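Local coordinates for protein GDP-mannose-dependent alpha-(1-6)-phosphatidylinositol monomannoside mannosyltransferase (Corynebacterium glutamicum, PDB 3OKC) that belongs to the GT-B glycosyltransferases, built from two Rossmann-like domains, and binds GDP in the cleft between them, at residues Thr198-Cys203 with Gln231-Gly236; Leu207-Gly212 with Ser237-Ser242. One frame throughout, in Å; residues are numbered along the deposited sequence.

Contact 1 (Thr198-Cys203 with Gln231-Gly236). With GDP (guanosine-5'-diphosphate), chain B.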
# COMPACT_ATOMS: atom_id res chain seq x y z
N THR A 198 4.33 16.67 -25.22
CA THR A 198 3.93 15.27 -25.31
C THR A 198 2.91 14.91 -24.22
O THR A 198 3.18 15.12 -23.04
CB THR A 198 5.14 14.31 -25.18
OG1 THR A 198 6.23 14.80 -25.98
CG2 THR A 198 4.77 12.91 -25.64
N PRO A 199 1.73 14.38 -24.63
CA PRO A 199 0.76 13.87 -23.66
C PRO A 199 1.26 12.56 -23.07
O PRO A 199 1.54 11.61 -23.80
CB PRO A 199 -0.51 13.64 -24.51
CG PRO A 199 -0.23 14.26 -25.85
CD PRO A 199 1.25 14.23 -26.02
N VAL A 200 1.38 12.51 -21.74
CA VAL A 200 1.98 11.36 -21.07
C VAL A 200 1.03 10.77 -20.04
O VAL A 200 0.65 11.43 -19.07
CB VAL A 200 3.36 11.71 -20.42
CG1 VAL A 200 3.95 10.51 -19.69
CG2 VAL A 200 4.34 12.23 -21.45
N ILE A 201 0.66 9.51 -20.25
CA ILE A 201 -0.13 8.75 -19.28
C ILE A 201 0.79 7.74 -18.61
O ILE A 201 1.51 6.99 -19.28
CB ILE A 201 -1.34 8.04 -19.94
CG1 ILE A 201 -2.20 9.05 -20.71
CG2 ILE A 201 -2.18 7.31 -18.89
CD1 ILE A 201 -3.00 8.45 -21.84
N ALA A 202 0.80 7.73 -17.28
CA ALA A 202 1.67 6.83 -16.53
C ALA A 202 0.88 5.76 -15.79
O ALA A 202 -0.13 6.04 -15.15
CB ALA A 202 2.54 7.62 -15.55
N CYS A 203 1.33 4.51 -15.91
CA CYS A 203 0.82 3.43 -15.08
C CYS A 203 1.98 2.72 -14.40
O CYS A 203 2.77 2.03 -15.05
CB CYS A 203 -0.03 2.44 -15.89
SG CYS A 203 -0.82 1.16 -14.85
N GLN A 231 1.43 9.11 -25.18
CA GLN A 231 2.27 8.00 -24.73
C GLN A 231 1.76 7.41 -23.42
O GLN A 231 1.57 8.13 -22.43
CB GLN A 231 3.73 8.45 -24.54
CG GLN A 231 4.39 9.04 -25.77
CD GLN A 231 4.69 8.00 -26.83
OE1 GLN A 231 4.94 6.83 -26.52
NE2 GLN A 231 4.67 8.42 -28.09
N LEU A 232 1.54 6.10 -23.44
CA LEU A 232 1.24 5.34 -22.25
C LEU A 232 2.53 4.71 -21.76
O LEU A 232 3.14 3.89 -22.45
CB LEU A 232 0.20 4.25 -22.56
CG LEU A 232 -0.19 3.26 -21.45
CD1 LEU A 232 -0.89 3.97 -20.31
CD2 LEU A 232 -1.08 2.16 -22.02
N LEU A 233 2.97 5.12 -20.57
CA LEU A 233 4.16 4.54 -19.96
C LEU A 233 3.76 3.43 -18.99
O LEU A 233 3.06 3.66 -18.01
CB LEU A 233 5.01 5.60 -19.26
CG LEU A 233 5.41 6.86 -20.03
CD1 LEU A 233 6.29 7.72 -19.16
CD2 LEU A 233 6.11 6.54 -21.36
N ILE A 234 4.21 2.22 -19.29
CA ILE A 234 3.95 1.08 -18.44
C ILE A 234 5.20 0.79 -17.62
O ILE A 234 6.22 0.33 -18.14
CB ILE A 234 3.43 -0.12 -19.26
CG1 ILE A 234 2.00 0.18 -19.73
CG2 ILE A 234 3.45 -1.39 -18.43
CD1 ILE A 234 1.57 -0.62 -20.92
N VAL A 235 5.11 1.09 -16.33
CA VAL A 235 6.23 0.95 -15.41
C VAL A 235 5.94 -0.21 -14.47
O VAL A 235 4.92 -0.22 -13.77
CB VAL A 235 6.51 2.26 -14.62
CG1 VAL A 235 7.68 2.08 -13.64
CG2 VAL A 235 6.79 3.43 -15.57
N GLY A 236 6.85 -1.19 -14.47
CA GLY A 236 6.72 -2.37 -13.63
C GLY A 236 7.09 -3.65 -14.36
O GLY A 236 7.34 -3.64 -15.57
PB GDP B . 0.22 -3.78 -4.40
O1B GDP B . 1.60 -4.13 -4.70
O2B GDP B . -0.01 -3.94 -3.19
O3B GDP B . -0.52 -4.56 -5.04
O3A GDP B . -0.06 -2.41 -4.80
PA GDP B . 0.39 -1.19 -4.14
O1A GDP B . -0.16 -1.07 -3.02
O2A GDP B . 0.05 -0.21 -4.85
O5' GDP B . 1.83 -1.19 -3.96
C5' GDP B . 2.73 -1.11 -5.08
C4' GDP B . 4.07 -0.52 -4.66
O4' GDP B . 5.11 -0.99 -5.53
C3' GDP B . 4.04 1.00 -4.75
O3' GDP B . 4.63 1.58 -3.58
C2' GDP B . 4.88 1.33 -5.97
O2' GDP B . 5.60 2.55 -5.78
C1' GDP B . 5.81 0.13 -6.10
N9 GDP B . 6.20 -0.09 -7.52
C8 GDP B . 5.42 -0.52 -8.53
N7 GDP B . 6.16 -0.57 -9.67
C5 GDP B . 7.41 -0.15 -9.37
C6 GDP B . 8.58 0.01 -10.11
O6 GDP B . 8.59 -0.25 -11.33
N1 GDP B . 9.70 0.46 -9.50
C2 GDP B . 9.70 0.75 -8.17
N2 GDP B . 10.83 1.19 -7.57
N3 GDP B . 8.57 0.59 -7.43
C4 GDP B . 7.42 0.15 -8.01
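Ile201 and Leu233 meet in the middle of a parallel strand pair, 200-203 with 231-235, from a beta-alpha-beta unit of the C-terminal Rossmann-like domain; helix 213-226 makes the crossover. The short strand axes cross at -20° and share five backbone hydrogen bonds, the straightest being Leu233 N to Ile201 O at 2.7 Å and 176°. Pro199, Ile201 and Cys203 bond across this pair, whereas Val200 and Ala202 turn their backbone groups to Asp274 and strand 275-278 on the other edge, so every residue of 200-203 is tied into the sheet. Packing is dense beside this central bond. Val200 holds CG1 anti to its N (chi1 179°), which brings it within 3.7 Å of Leu233 CD1. On the face covered by helix 213-226, Ile201 CG2 rests 3.9 Å from Leu232 CD1, and Met220 packs on Leu232. The entry is packed too: Thr198 CG2 touches Gln231 CG at 3.9 Å, before the Gln231 chain bends away and OE1 hydrogen-bonds Lys256. The whole contact is buried, but its exit is looser, Ile234 giving 198-203 little side-chain contact and Gly236 none. There Val235 CG1 lies 3.4 Å from O6 of the GDP guanine.

Contact 2 (Leu207-Gly212 with Ser237-Ser242). With GDP (guanosine-5'-diphosphate), chain B.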
# COMPACT_ATOMS: atom_id res chain seq x y z
N LEU A 207 2.83 -5.98 -13.31
CA LEU A 207 2.13 -6.37 -14.52
C LEU A 207 1.35 -7.66 -14.28
O LEU A 207 1.86 -8.76 -14.47
CB LEU A 207 3.09 -6.51 -15.71
CG LEU A 207 4.02 -5.32 -16.00
CD1 LEU A 207 4.86 -5.59 -17.24
CD2 LEU A 207 3.24 -4.01 -16.15
N VAL A 208 0.12 -7.49 -13.80
CA VAL A 208 -0.84 -8.59 -13.60
C VAL A 208 -2.22 -8.12 -14.08
O VAL A 208 -2.53 -6.93 -14.00
CB VAL A 208 -0.90 -9.07 -12.11
CG1 VAL A 208 0.43 -9.71 -11.68
CG2 VAL A 208 -1.30 -7.93 -11.16
N PRO A 209 -3.06 -9.06 -14.58
CA PRO A 209 -4.34 -8.68 -15.20
C PRO A 209 -5.19 -7.66 -14.44
O PRO A 209 -5.76 -6.76 -15.07
CB PRO A 209 -5.08 -10.02 -15.32
CG PRO A 209 -4.00 -11.02 -15.45
CD PRO A 209 -2.86 -10.52 -14.61
N ARG A 210 -5.28 -7.77 -13.11
CA ARG A 210 -6.22 -6.97 -12.32
C ARG A 210 -5.90 -5.48 -12.21
O ARG A 210 -6.77 -4.68 -11.88
CB ARG A 210 -6.42 -7.58 -10.93
CG ARG A 210 -5.20 -7.51 -10.01
CD ARG A 210 -5.52 -8.08 -8.63
NE ARG A 210 -4.52 -7.70 -7.64
CZ ARG A 210 -4.51 -6.54 -6.99
NH1 ARG A 210 -5.46 -5.63 -7.21
NH2 ARG A 210 -3.56 -6.28 -6.10
N LYS A 211 -4.64 -5.13 -12.48
CA LYS A 211 -4.19 -3.74 -12.43
C LYS A 211 -4.72 -2.92 -13.61
O LYS A 211 -4.73 -1.70 -13.57
CB LYS A 211 -2.66 -3.67 -12.36
CG LYS A 211 -2.05 -4.34 -11.14
CD LYS A 211 -2.30 -3.56 -9.86
CE LYS A 211 -1.66 -4.26 -8.66
NZ LYS A 211 -1.78 -3.44 -7.41
N GLY A 212 -5.15 -3.61 -14.66
CA GLY A 212 -5.84 -2.97 -15.77
C GLY A 212 -4.98 -2.25 -16.80
O GLY A 212 -5.47 -1.35 -17.48
N SER A 237 7.13 -4.74 -13.61
CA SER A 237 7.37 -6.07 -14.16
C SER A 237 6.31 -7.06 -13.67
O SER A 237 5.59 -6.78 -12.71
CB SER A 237 8.77 -6.56 -13.80
OG SER A 237 8.96 -6.56 -12.39
N GLY A 238 6.21 -8.20 -14.34
CA GLY A 238 5.26 -9.24 -13.96
C GLY A 238 4.99 -10.23 -15.06
O GLY A 238 5.36 -10.01 -16.22
N ARG A 239 4.33 -11.33 -14.70
CA ARG A 239 4.07 -12.46 -15.59
C ARG A 239 3.23 -12.11 -16.84
O ARG A 239 3.35 -12.77 -17.87
CB ARG A 239 3.40 -13.60 -14.82
CG ARG A 239 2.01 -13.26 -14.26
CD ARG A 239 1.29 -14.51 -13.76
NE ARG A 239 -0.16 -14.41 -13.94
CZ ARG A 239 -1.01 -13.91 -13.04
NH1 ARG A 239 -2.31 -13.88 -13.30
NH2 ARG A 239 -0.56 -13.43 -11.88
N TYR A 240 2.41 -11.06 -16.71
CA TYR A 240 1.44 -10.67 -17.74
C TYR A 240 2.06 -9.82 -18.85
O TYR A 240 1.38 -9.48 -19.82
CB TYR A 240 0.30 -9.91 -17.06
CG TYR A 240 -1.02 -9.85 -17.80
CD1 TYR A 240 -1.61 -10.99 -18.36
CD2 TYR A 240 -1.73 -8.64 -17.88
CE1 TYR A 240 -2.84 -10.91 -19.01
CE2 TYR A 240 -2.95 -8.56 -18.52
CZ TYR A 240 -3.51 -9.69 -19.08
OH TYR A 240 -4.72 -9.58 -19.72
N GLU A 241 3.34 -9.49 -18.72
CA GLU A 241 4.07 -8.65 -19.69
C GLU A 241 3.91 -9.08 -21.16
O GLU A 241 3.64 -8.25 -22.02
CB GLU A 241 5.56 -8.57 -19.35
CG GLU A 241 6.32 -7.50 -20.14
CD GLU A 241 7.83 -7.72 -20.14
OE1 GLU A 241 8.36 -8.36 -19.21
OE2 GLU A 241 8.50 -7.23 -21.09
N SER A 242 4.07 -10.37 -21.43
CA SER A 242 4.02 -10.88 -22.80
C SER A 242 2.64 -10.74 -23.43
O SER A 242 2.53 -10.46 -24.63
CB SER A 242 4.51 -12.33 -22.86
OG SER A 242 3.58 -13.21 -22.27
PB GDP B . 0.22 -3.78 -4.40
O1B GDP B . 1.60 -4.13 -4.70
O2B GDP B . -0.01 -3.94 -3.19
O3B GDP B . -0.52 -4.56 -5.04
O3A GDP B . -0.06 -2.41 -4.80
PA GDP B . 0.39 -1.19 -4.14
O1A GDP B . -0.16 -1.07 -3.02
O2A GDP B . 0.05 -0.21 -4.85
O5' GDP B . 1.83 -1.19 -3.96
C5' GDP B . 2.73 -1.11 -5.08
C4' GDP B . 4.07 -0.52 -4.66
O4' GDP B . 5.11 -0.99 -5.53
C3' GDP B . 4.04 1.00 -4.75
O3' GDP B . 4.63 1.58 -3.58
C2' GDP B . 4.88 1.33 -5.97
O2' GDP B . 5.60 2.55 -5.78
C1' GDP B . 5.81 0.13 -6.10
N9 GDP B . 6.20 -0.09 -7.52
C8 GDP B . 5.42 -0.52 -8.53
N7 GDP B . 6.16 -0.57 -9.67
C5 GDP B . 7.41 -0.15 -9.37
C6 GDP B . 8.58 0.01 -10.11
O6 GDP B . 8.59 -0.25 -11.33
N1 GDP B . 9.70 0.46 -9.50
C2 GDP B . 9.70 0.75 -8.17
N2 GDP B . 10.83 1.19 -7.57
N3 GDP B . 8.57 0.59 -7.43
C4 GDP B . 7.42 0.15 -8.01
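Leu207 O receives the backbone N-H of Tyr240 at 3.3 Å, the donor standing 36° out of the carbonyl plane, and a second, weaker approach comes from Gly238 CA at 3.5 Å. Beside it, Leu207 N donates to Ser237 O at 2.9 Å, so both backbone polar groups of this one residue are spent on the turn Gly238-Glu241 and the residue before it. The Leu207 side chain points toward 237-242, CG lying against the Ser237 backbone and CD1 3.7 Å from Glu241 CB at the start of helix 241-247. Two residues further on, aromatic packing takes over. Tyr240, with its ring anti to the backbone N (chi1 -158°), lies flat under Pro209, whose CG sits 3.7 Å from the ring centroid and almost on the normal, a CH-pi contact. Arg239 brings a guanidinium face to the same proline, NH1 being 3.6 Å from Pro209 CD, on the more exposed side. The phenol OH reaches Asp214 in helix 213-226, for which Gly212 is the N-cap. Across the loop from this packing, Lys211, its chain bent at chi2, brings NZ to GDP O3B at 2.9 Å, with a weak bond to O3A, and also forms a salt bridge with Glu290. Two braced loops, one presenting a lysine to the diphosphate, form part of the nucleotide site in the GT-B C-terminal domain.

The two contacts illustrate how a parallel alpha/beta domain builds its ligand site at the C-terminal ends of its strands. Their centres lie 15 Å apart, and their segments alternate along the chain: strand 200-204 leads into loop 207-212, helix 213-226 crosses over, and strand 231-235 leads into 237-242 and helix 241-247. Contact 1 thus pairs the strands, and contact 2 pairs the loops that leave them. They join directly where Ile234 CG2 packs on Leu207 CD2 at 3.5 Å. Both reach GDP, contact 1 near the guanine and contact 2 at the diphosphate, so one beta-alpha-beta unit and its outgoing loops serve opposite ends of the nucleotide.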